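Local coordinates for protein ParB-C (Sulfolobus sp. NOB8H2, PDB 4RS7) that binds DNA and takes part in DNA segregation in an archaeon, its C-terminal domain having a histone-like fold, at the interface of chains A and B. Sequence-based numbering; all coordinates share one arbitrary frame. Chains: chain A/B, ParB-C.

The four contacts are parts of one two-fold symmetric interface between two copies of ParB-C. Contacts 1 and 3, about 14 Å apart between the centres of their C-alpha atoms, use largely the same residues with the chains exchanged, and pack the long helices against each other and against the partner's helix 63-74. The twins are not exact, because Met37 adopts a different conformation in each chain. Contact 2 shares B:Tyr41 with contact 1, at about 12 Å, and brings in the C-terminal segment. Contact 4 uses helix 63-74 again, about 25 Å from contact 3. Core and both terminal regions thus join the dimer, which is likely to be biological.

Contact 1: the interface of chains A and B. Residues chain A 44, 47-48, 70, 73-74; chain B 37, 40-41.
A:Ala44 and B:Met37 meet where the long helices 24-50 of chain A and 24-49 of chain B cross, in the core of a histone-like dimer. Methionine packing comes first. B:Met37, a selenomethionine, bends at its second torsion (chi2 -69°), and from there runs straight to its methyl end, which enters the chain A helix surface. The methyl carbon CE lies 3.2 Å from the backbone carbonyl oxygen O of A:Ala44. The same methyl rests 3.7 Å from CB of A:Leu47 and also touches the start of A:Trp48. Farther back along the chain, CG meets the selenium SE of A:Met73 at 3.8 Å, the two side chains crossing at about a right angle.

Aromatic contacts centre on B:Tyr41. The methyl CB of A:Ala44 sits over one face of the phenol at its hydroxyl end, 3.4 Å from CZ. From the other side of the ring plane A:Val74 arrives near the rim, its CB 3.8 Å from CE1 of B:Tyr41. The phenol oxygen OH points toward A:Phe70, 3.6 Å from ring atom CZ. Within chain A, CG2 of A:Val74 lies against one face of the A:Phe70 ring, and CB of A:Phe70 covers the centre of the A:Trp48 indole.

Aliphatic contact is supplied by B:Ile40, whose terminal CD1 meets CD2 of A:Leu47 at 3.8 Å, while its branch CG2 faces A:Ala44.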
loop_
_atom_site.group_PDB
_atom_site.type_symbol
_atom_site.label_atom_id
_atom_site.label_comp_id
_atom_site.label_asym_id
_atom_site.label_seq_id
_atom_site.Cartn_x
_atom_site.Cartn_y
_atom_site.Cartn_z
ATOM N N ALA A 44 -4.527 -0.653 5.889
ATOM C CA ALA A 44 -3.718 -1.860 5.923
ATOM C C ALA A 44 -2.925 -1.954 7.225
ATOM O O ALA A 44 -2.854 -3.018 7.837
ATOM C CB ALA A 44 -2.786 -1.903 4.721
ATOM N N LEU A 47 -5.303 -2.992 10.021
ATOM C CA LEU A 47 -5.592 -4.422 10.022
ATOM C C LEU A 47 -4.442 -5.187 10.667
ATOM O O LEU A 47 -4.665 -6.066 11.494
ATOM C CB LEU A 47 -5.851 -4.941 8.605
ATOM C CG LEU A 47 -6.117 -6.449 8.486
ATOM C CD1 LEU A 47 -7.275 -6.864 9.375
ATOM C CD2 LEU A 47 -6.381 -6.846 7.043
ATOM N N TRP A 48 -3.212 -4.846 10.290
ATOM C CA TRP A 48 -2.037 -5.476 10.890
ATOM C C TRP A 48 -2.067 -5.378 12.414
ATOM O O TRP A 48 -2.005 -6.392 13.106
ATOM C CB TRP A 48 -0.748 -4.847 10.360
ATOM C CG TRP A 48 0.487 -5.376 11.025
ATOM C CD1 TRP A 48 1.247 -4.744 11.969
ATOM C CD2 TRP A 48 1.101 -6.653 10.804
ATOM N NE1 TRP A 48 2.302 -5.548 12.344
ATOM C CE2 TRP A 48 2.235 -6.724 11.642
ATOM C CE3 TRP A 48 0.804 -7.740 9.975
ATOM C CZ2 TRP A 48 3.072 -7.839 11.674
ATOM C CZ3 TRP A 48 1.641 -8.854 10.011
ATOM C CH2 TRP A 48 2.756 -8.893 10.855
ATOM N N PHE A 70 5.697 -7.999 8.833
ATOM C CA PHE A 70 4.767 -7.151 8.083
ATOM C C PHE A 70 5.271 -6.892 6.668
ATOM O O PHE A 70 4.539 -7.073 5.697
ATOM C CB PHE A 70 4.532 -5.818 8.803
ATOM C CG PHE A 70 3.765 -4.802 7.982
ATOM C CD1 PHE A 70 2.384 -4.853 7.904
ATOM C CD2 PHE A 70 4.430 -3.791 7.301
ATOM C CE1 PHE A 70 1.676 -3.921 7.162
ATOM C CE2 PHE A 70 3.726 -2.855 6.556
ATOM C CZ PHE A 70 2.350 -2.921 6.488
HETATM N N MSE A 73 5.101 -9.737 4.429
HETATM C CA MSE A 73 3.724 -9.988 4.009
HETATM C C MSE A 73 3.262 -9.071 2.879
HETATM O O MSE A 73 2.587 -9.520 1.950
HETATM C CB MSE A 73 2.756 -9.858 5.192
HETATM C CG MSE A 73 1.284 -10.006 4.800
HETATM SE SE MSE A 73 0.052 -9.723 6.288
HETATM C CE MSE A 73 0.288 -11.425 7.223
ATOM N N VAL A 74 3.620 -7.791 2.951
ATOM C CA VAL A 74 2.978 -6.800 2.084
ATOM C C VAL A 74 3.847 -6.195 0.978
ATOM O O VAL A 74 3.328 -5.528 0.089
ATOM C CB VAL A 74 2.331 -5.658 2.906
ATOM C CG1 VAL A 74 1.378 -6.239 3.950
ATOM C CG2 VAL A 74 3.404 -4.788 3.564
HETATM N N MSE B 37 -5.041 -8.365 3.013
HETATM C CA MSE B 37 -4.162 -7.237 2.707
HETATM C C MSE B 37 -4.158 -6.926 1.218
HETATM O O MSE B 37 -4.149 -5.762 0.830
HETATM C CB MSE B 37 -2.732 -7.507 3.182
HETATM C CG MSE B 37 -2.569 -7.487 4.689
HETATM SE SE MSE B 37 -2.796 -5.695 5.457
HETATM C CE MSE B 37 -2.643 -6.180 7.329
ATOM N N ILE B 40 -7.135 -4.751 0.307
ATOM C CA ILE B 40 -7.007 -3.363 0.748
ATOM C C ILE B 40 -6.111 -2.561 -0.194
ATOM O O ILE B 40 -6.510 -1.507 -0.690
ATOM C CB ILE B 40 -6.477 -3.271 2.197
ATOM C CG1 ILE B 40 -7.501 -3.883 3.162
ATOM C CG2 ILE B 40 -6.150 -1.813 2.571
ATOM C CD1 ILE B 40 -7.005 -4.037 4.588
ATOM N N TYR B 41 -4.909 -3.068 -0.450
ATOM C CA TYR B 41 -3.948 -2.361 -1.296
ATOM C C TYR B 41 -4.439 -2.200 -2.730
ATOM O O TYR B 41 -4.085 -1.236 -3.414
ATOM C CB TYR B 41 -2.583 -3.061 -1.286
ATOM C CG TYR B 41 -1.817 -2.911 0.014
ATOM C CD1 TYR B 41 -1.582 -4.006 0.836
ATOM C CD2 TYR B 41 -1.332 -1.673 0.416
ATOM C CE1 TYR B 41 -0.877 -3.872 2.024
ATOM C CE2 TYR B 41 -0.631 -1.528 1.603
ATOM C CZ TYR B 41 -0.403 -2.631 2.401
ATOM O OH TYR B 41 0.296 -2.492 3.580
#

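Contact 2: the interface of chains A and B. Residues chain A 79, 81, 85-86; chain B 38, 41-42, 45.
The C-terminal segment of chain A, including the short helix 83-86, lies over helix 24-49 of chain B, with A:Phe81 set against B:Lys42 and B:Ser45. The backbone N of A:Phe81 donates a bent hydrogen bond (144° at H) of 2.8 Å to the hydroxyl OG of B:Ser45. That hydroxyl also contacts a water at 2.8 Å, which bridges to the carbonyl oxygens of B:Tyr41 and A:Arg79.

CG of A:Phe81 stands anti to the carbonyl carbon (chi1 -71°), which sets the ring against the helix. NH2 of A:Arg79 lies 3.6 Å above one face, toward the rim, and CG of B:Lys42 approaches the opposite face 3.7 Å from CD2. Carboxylate oxygen OE2 of B:Glu38 stands at the ring edge, in plane. NH1 and NH2 of A:Arg79 donate end-on to OE2 and OE1 of A:Glu85, each oxygen accepting on its syn lone pair, which fixes the guanidinium's rotation beside the ring; the salt bridge from NH1 to OE2 measures 2.9 Å. B:Lys42 also passes A:Val86 in the opposite direction, CG to CG1 at 3.5 Å. Replacing A:Phe81 by an alanine would probably open a gap between guanidinium and lysine methylenes and deprive B:Glu38 of the ring edge.

The site flanks the long helix, beyond 3-10 helix 75-77, where the C-terminal end folds onto the partner.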
loop_
_atom_site.group_PDB
_atom_site.type_symbol
_atom_site.label_atom_id
_atom_site.label_comp_id
_atom_site.label_asym_id
_atom_site.label_seq_id
_atom_site.Cartn_x
_atom_site.Cartn_y
_atom_site.Cartn_z
ATOM N N ARG A 79 2.794 -1.798 -5.136
ATOM C CA ARG A 79 2.955 -1.608 -6.569
ATOM C C ARG A 79 1.640 -1.157 -7.177
ATOM O O ARG A 79 0.605 -1.162 -6.513
ATOM C CB ARG A 79 3.398 -2.922 -7.223
ATOM C CG ARG A 79 2.350 -4.030 -7.137
ATOM C CD ARG A 79 2.898 -5.391 -7.582
ATOM N NE ARG A 79 1.948 -6.461 -7.281
ATOM C CZ ARG A 79 0.938 -6.813 -8.071
ATOM N NH1 ARG A 79 0.744 -6.192 -9.226
ATOM N NH2 ARG A 79 0.123 -7.792 -7.710
ATOM N N PHE A 81 -1.190 -2.291 -9.284
ATOM C CA PHE A 81 -1.802 -3.493 -9.847
ATOM C C PHE A 81 -2.213 -3.189 -11.282
ATOM O O PHE A 81 -2.675 -2.090 -11.573
ATOM C CB PHE A 81 -3.033 -3.912 -9.039
ATOM C CG PHE A 81 -2.715 -4.466 -7.674
ATOM C CD1 PHE A 81 -2.089 -3.684 -6.719
ATOM C CD2 PHE A 81 -3.070 -5.765 -7.341
ATOM C CE1 PHE A 81 -1.804 -4.190 -5.462
ATOM C CE2 PHE A 81 -2.790 -6.276 -6.085
ATOM C CZ PHE A 81 -2.158 -5.489 -5.144
ATOM N N GLU A 85 -5.626 -7.036 -13.373
ATOM C CA GLU A 85 -5.729 -7.558 -12.015
ATOM C C GLU A 85 -6.935 -6.984 -11.280
ATOM O O GLU A 85 -7.597 -7.682 -10.513
ATOM C CB GLU A 85 -4.458 -7.256 -11.220
ATOM C CG GLU A 85 -3.243 -8.055 -11.655
ATOM C CD GLU A 85 -2.025 -7.721 -10.828
ATOM O OE1 GLU A 85 -1.796 -8.408 -9.814
ATOM O OE2 GLU A 85 -1.305 -6.764 -11.182
ATOM N N VAL A 86 -7.216 -5.708 -11.519
ATOM C CA VAL A 86 -8.284 -5.022 -10.802
ATOM C C VAL A 86 -9.612 -5.056 -11.560
ATOM O O VAL A 86 -10.687 -4.980 -10.956
ATOM C CB VAL A 86 -7.893 -3.563 -10.485
ATOM C CG1 VAL A 86 -6.630 -3.534 -9.649
ATOM C CG2 VAL A 86 -7.690 -2.778 -11.759
ATOM N N GLU B 38 -4.165 -7.960 0.380
ATOM C CA GLU B 38 -4.172 -7.731 -1.065
ATOM C C GLU B 38 -5.385 -6.892 -1.462
ATOM O O GLU B 38 -5.278 -5.964 -2.267
ATOM C CB GLU B 38 -4.158 -9.049 -1.850
ATOM C CG GLU B 38 -4.158 -8.833 -3.351
ATOM C CD GLU B 38 -3.942 -10.102 -4.147
ATOM O OE1 GLU B 38 -3.865 -11.192 -3.543
ATOM O OE2 GLU B 38 -3.846 -10.001 -5.387
ATOM N N TYR B 41 -4.909 -3.068 -0.450
ATOM C CA TYR B 41 -3.948 -2.361 -1.296
ATOM C C TYR B 41 -4.439 -2.200 -2.730
ATOM O O TYR B 41 -4.085 -1.236 -3.414
ATOM C CB TYR B 41 -2.583 -3.061 -1.286
ATOM C CG TYR B 41 -1.817 -2.911 0.014
ATOM C CD1 TYR B 41 -1.582 -4.006 0.836
ATOM C CD2 TYR B 41 -1.332 -1.673 0.416
ATOM C CE1 TYR B 41 -0.877 -3.872 2.024
ATOM C CE2 TYR B 41 -0.631 -1.528 1.603
ATOM C CZ TYR B 41 -0.403 -2.631 2.401
ATOM O OH TYR B 41 0.296 -2.492 3.580
ATOM N N LYS B 42 -5.251 -3.146 -3.188
ATOM C CA LYS B 42 -5.825 -3.065 -4.526
ATOM C C LYS B 42 -6.707 -1.822 -4.685
ATOM O O LYS B 42 -6.855 -1.298 -5.789
ATOM C CB LYS B 42 -6.607 -4.343 -4.858
ATOM C CG LYS B 42 -6.529 -4.753 -6.321
ATOM C CD LYS B 42 -7.016 -6.188 -6.545
ATOM C CE LYS B 42 -8.527 -6.303 -6.415
ATOM N NZ LYS B 42 -9.023 -7.660 -6.803
ATOM N N SER B 45 -4.959 1.074 -6.505
ATOM C CA SER B 45 -4.910 0.971 -7.959
ATOM C C SER B 45 -6.270 1.265 -8.588
ATOM O O SER B 45 -6.359 1.978 -9.585
ATOM C CB SER B 45 -4.400 -0.407 -8.394
ATOM O OG SER B 45 -3.031 -0.566 -8.061
HETATM O O HOH W 1 -2.340 -0.667 -5.313
#

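Contact 3: the interface of chains A and B. Residues chain A 37, 41; chain B 44, 70, 73-74, 77.
A:Tyr41 and A:Met37, both on helix 24-50, plug into an apolar surface of chain B in this largely hydrophobic part of the interface, helping to fasten the long helix of one copy to the partner's helix 63-74. CB of B:Tyr77 sits over the face of the A:Tyr41 ring, 3.9 Å from its centroid, in a CH-pi contact, and the two tyrosine side chains cross at about a right angle. Farther out, the phenol oxygen OH of A:Tyr41 lies 3.4 Å from the methyl CB of B:Ala44.

A:Met37, a selenomethionine, swings its CG away from the backbone N (chi1 -156°) and then folds at the next two torsions, which turns its selenium toward B:Ala44. SE is 3.7 Å from CA of that residue. Its methyl CE ends 3.4 Å from SE of B:Met73. CG presses tightly on CG1 of B:Val74, also at 3.4 Å, and CB meets CE1 of B:Tyr77.

Exchanging A:Tyr41 for a leucine is likely to leave CB of B:Tyr77 without its aromatic face and B:Ala44 without the phenol oxygen that lies against it.

By packing helix 24-50 against helix 63-74, the 3-10 turn that follows it and the partner's long helix, the site helps to close the hydrophobic core of the dimer.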
loop_
_atom_site.group_PDB
_atom_site.type_symbol
_atom_site.label_atom_id
_atom_site.label_comp_id
_atom_site.label_asym_id
_atom_site.label_seq_id
_atom_site.Cartn_x
_atom_site.Cartn_y
_atom_site.Cartn_z
HETATM N N MSE A 37 -5.491 8.671 -0.889
HETATM C CA MSE A 37 -4.645 7.496 -1.057
HETATM C C MSE A 37 -3.973 7.088 0.256
HETATM O O MSE A 37 -3.773 5.897 0.522
HETATM C CB MSE A 37 -3.578 7.775 -2.113
HETATM C CG MSE A 37 -3.026 6.543 -2.772
HETATM SE SE MSE A 37 -4.247 5.863 -4.121
HETATM C CE MSE A 37 -3.530 6.766 -5.693
ATOM N N TYR A 41 -3.448 3.077 2.692
ATOM C CA TYR A 41 -2.270 2.461 3.287
ATOM C C TYR A 41 -2.348 2.434 4.816
ATOM O O TYR A 41 -1.801 1.532 5.458
ATOM C CB TYR A 41 -0.998 3.129 2.754
ATOM C CG TYR A 41 -0.840 2.864 1.276
ATOM C CD1 TYR A 41 -1.432 3.699 0.336
ATOM C CD2 TYR A 41 -0.147 1.750 0.817
ATOM C CE1 TYR A 41 -1.314 3.450 -1.021
ATOM C CE2 TYR A 41 -0.025 1.489 -0.546
ATOM C CZ TYR A 41 -0.612 2.347 -1.456
ATOM O OH TYR A 41 -0.503 2.108 -2.808
ATOM N N ALA B 44 -5.965 1.153 -3.864
ATOM C CA ALA B 44 -5.130 2.235 -4.375
ATOM C C ALA B 44 -5.094 2.251 -5.901
ATOM O O ALA B 44 -5.194 3.313 -6.521
ATOM C CB ALA B 44 -3.724 2.141 -3.800
ATOM N N PHE B 70 2.233 7.730 -10.387
ATOM C CA PHE B 70 1.612 6.933 -9.330
ATOM C C PHE B 70 2.608 6.610 -8.219
ATOM O O PHE B 70 2.328 6.822 -7.037
ATOM C CB PHE B 70 1.023 5.629 -9.888
ATOM C CG PHE B 70 0.509 4.689 -8.823
ATOM C CD1 PHE B 70 -0.735 4.885 -8.248
ATOM C CD2 PHE B 70 1.276 3.616 -8.396
ATOM C CE1 PHE B 70 -1.211 4.020 -7.267
ATOM C CE2 PHE B 70 0.806 2.747 -7.416
ATOM C CZ PHE B 70 -0.437 2.954 -6.852
HETATM N N MSE B 73 3.409 9.462 -6.134
HETATM C CA MSE B 73 2.322 9.782 -5.208
HETATM C C MSE B 73 2.315 8.879 -3.970
HETATM O O MSE B 73 2.117 9.348 -2.846
HETATM C CB MSE B 73 0.964 9.693 -5.929
HETATM C CG MSE B 73 -0.262 9.902 -5.024
HETATM SE SE MSE B 73 -1.976 9.746 -5.958
HETATM C CE MSE B 73 -1.915 11.408 -6.981
ATOM N N VAL B 74 2.537 7.586 -4.171
ATOM C CA VAL B 74 2.287 6.623 -3.099
ATOM C C VAL B 74 3.526 6.024 -2.433
ATOM O O VAL B 74 3.403 5.367 -1.402
ATOM C CB VAL B 74 1.346 5.483 -3.561
ATOM C CG1 VAL B 74 0.032 6.066 -4.059
ATOM C CG2 VAL B 74 2.011 4.625 -4.639
ATOM N N TYR B 77 3.940 6.152 1.138
ATOM C CA TYR B 77 2.914 5.402 1.862
ATOM C C TYR B 77 3.273 3.918 1.982
ATOM O O TYR B 77 2.572 3.160 2.657
ATOM C CB TYR B 77 1.557 5.518 1.156
ATOM C CG TYR B 77 1.016 6.929 0.987
ATOM C CD1 TYR B 77 0.189 7.240 -0.084
ATOM C CD2 TYR B 77 1.309 7.937 1.902
ATOM C CE1 TYR B 77 -0.325 8.505 -0.251
ATOM C CE2 TYR B 77 0.796 9.224 1.737
ATOM C CZ TYR B 77 -0.022 9.494 0.653
ATOM O OH TYR B 77 -0.547 10.750 0.459
#

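Contact 4: the interface of chains A and B. Residues chain A 61, 69, 72; chain B 10-13, 16.
A:Glu72 of helix 63-74 points its carboxylate at the N-terminal end of helix 11-18 of chain B, at B:Ser12. The side chain is extended, with CG opposite the backbone N (chi1 -174°), and this carries the acid across to the partner. OE2 uses its syn lone pair to accept the backbone N-H of B:Ser12 at 2.9 Å, in a fairly straight bond (159° at H). OE1 accepts the hydroxyl OG of the same serine at 3.0 Å, but from a direction tilted 35° out of the carboxylate plane. Two bonds from one residue therefore fix the rotation of the carboxylate, and a water joins OE1 to OG as well. The acid acts as a helix cap supplied by the other chain, and the positive end of the helix dipole may further favour its negative charge. The ring of B:Pro11 lies obliquely alongside, its CD 3.7 Å from CD of A:Glu72.

Next to the cap, A:Ile69 spreads its branches over apolar partners. Its CG2 meets CE of B:Met10, a selenomethionine, at 3.5 Å, the side chains crossing at about a right angle, and B:Ile13 crosses it similarly. CD1 reaches tip to tip toward CD1 of B:Leu16, at 3.9 Å. A:Leu61 approaches that leucine in the same manner, CD2 to CD1 at 4.0 Å.

The site anchors the N-terminal helical region of one chain to helix 63-74 of the other, extending the dimer interface beyond its core.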
loop_
_atom_site.group_PDB
_atom_site.type_symbol
_atom_site.label_atom_id
_atom_site.label_comp_id
_atom_site.label_asym_id
_atom_site.label_seq_id
_atom_site.Cartn_x
_atom_site.Cartn_y
_atom_site.Cartn_z
ATOM N N LEU A 61 7.656 -11.816 20.084
ATOM C CA LEU A 61 8.463 -11.134 19.077
ATOM C C LEU A 61 8.662 -9.664 19.411
ATOM O O LEU A 61 7.789 -9.028 19.997
ATOM C CB LEU A 61 7.851 -11.287 17.682
ATOM C CG LEU A 61 8.281 -12.540 16.914
ATOM C CD1 LEU A 61 7.845 -13.801 17.636
ATOM C CD2 LEU A 61 7.722 -12.516 15.499
ATOM N N ILE A 69 8.198 -9.007 9.637
ATOM C CA ILE A 69 7.175 -9.917 9.150
ATOM C C ILE A 69 6.091 -9.177 8.356
ATOM O O ILE A 69 5.639 -9.660 7.317
ATOM C CB ILE A 69 6.587 -10.765 10.300
ATOM C CG1 ILE A 69 7.670 -11.716 10.831
ATOM C CG2 ILE A 69 5.375 -11.556 9.823
ATOM C CD1 ILE A 69 7.217 -12.620 11.954
ATOM N N GLU A 72 7.493 -8.523 4.962
ATOM C CA GLU A 72 7.517 -9.780 4.225
ATOM C C GLU A 72 6.133 -10.069 3.659
ATOM O O GLU A 72 6.004 -10.572 2.543
ATOM C CB GLU A 72 7.979 -10.927 5.125
ATOM C CG GLU A 72 8.175 -12.249 4.402
ATOM C CD GLU A 72 8.866 -13.279 5.279
ATOM O OE1 GLU A 72 10.085 -13.143 5.506
ATOM O OE2 GLU A 72 8.190 -14.210 5.756
HETATM N N MSE B 10 5.810 -16.376 2.813
HETATM C CA MSE B 10 6.310 -15.877 4.088
HETATM C C MSE B 10 7.125 -16.919 4.864
HETATM O O MSE B 10 6.609 -17.568 5.777
HETATM C CB MSE B 10 5.151 -15.366 4.949
HETATM C CG MSE B 10 4.244 -14.355 4.248
HETATM SE SE MSE B 10 2.944 -13.593 5.474
HETATM C CE MSE B 10 4.215 -12.808 6.737
ATOM N N PRO B 11 8.409 -17.068 4.507
ATOM C CA PRO B 11 9.318 -18.000 5.183
ATOM C C PRO B 11 9.386 -17.769 6.692
ATOM O O PRO B 11 9.630 -18.717 7.438
ATOM C CB PRO B 11 10.675 -17.690 4.545
ATOM C CG PRO B 11 10.345 -17.153 3.203
ATOM C CD PRO B 11 9.053 -16.398 3.362
ATOM N N SER B 12 9.178 -16.530 7.134
ATOM C CA SER B 12 9.238 -16.211 8.557
ATOM C C SER B 12 8.136 -16.909 9.343
ATOM O O SER B 12 8.336 -17.305 10.492
ATOM C CB SER B 12 9.147 -14.703 8.781
ATOM O OG SER B 12 10.312 -14.053 8.310
ATOM N N ILE B 13 6.968 -17.041 8.726
ATOM C CA ILE B 13 5.843 -17.701 9.376
ATOM C C ILE B 13 6.070 -19.212 9.400
ATOM O O ILE B 13 5.800 -19.875 10.405
ATOM C CB ILE B 13 4.508 -17.365 8.681
ATOM C CG1 ILE B 13 4.243 -15.852 8.731
ATOM C CG2 ILE B 13 3.363 -18.121 9.330
ATOM C CD1 ILE B 13 3.989 -15.311 10.124
ATOM N N LEU B 16 8.385 -19.924 12.253
ATOM C CA LEU B 16 7.713 -19.845 13.546
ATOM C C LEU B 16 6.856 -21.069 13.833
ATOM O O LEU B 16 6.776 -21.530 14.974
ATOM C CB LEU B 16 6.870 -18.571 13.640
ATOM C CG LEU B 16 7.679 -17.300 13.889
ATOM C CD1 LEU B 16 6.799 -16.062 13.782
ATOM C CD2 LEU B 16 8.353 -17.376 15.253
HETATM O O HOH W 2 11.438 -11.593 7.382
#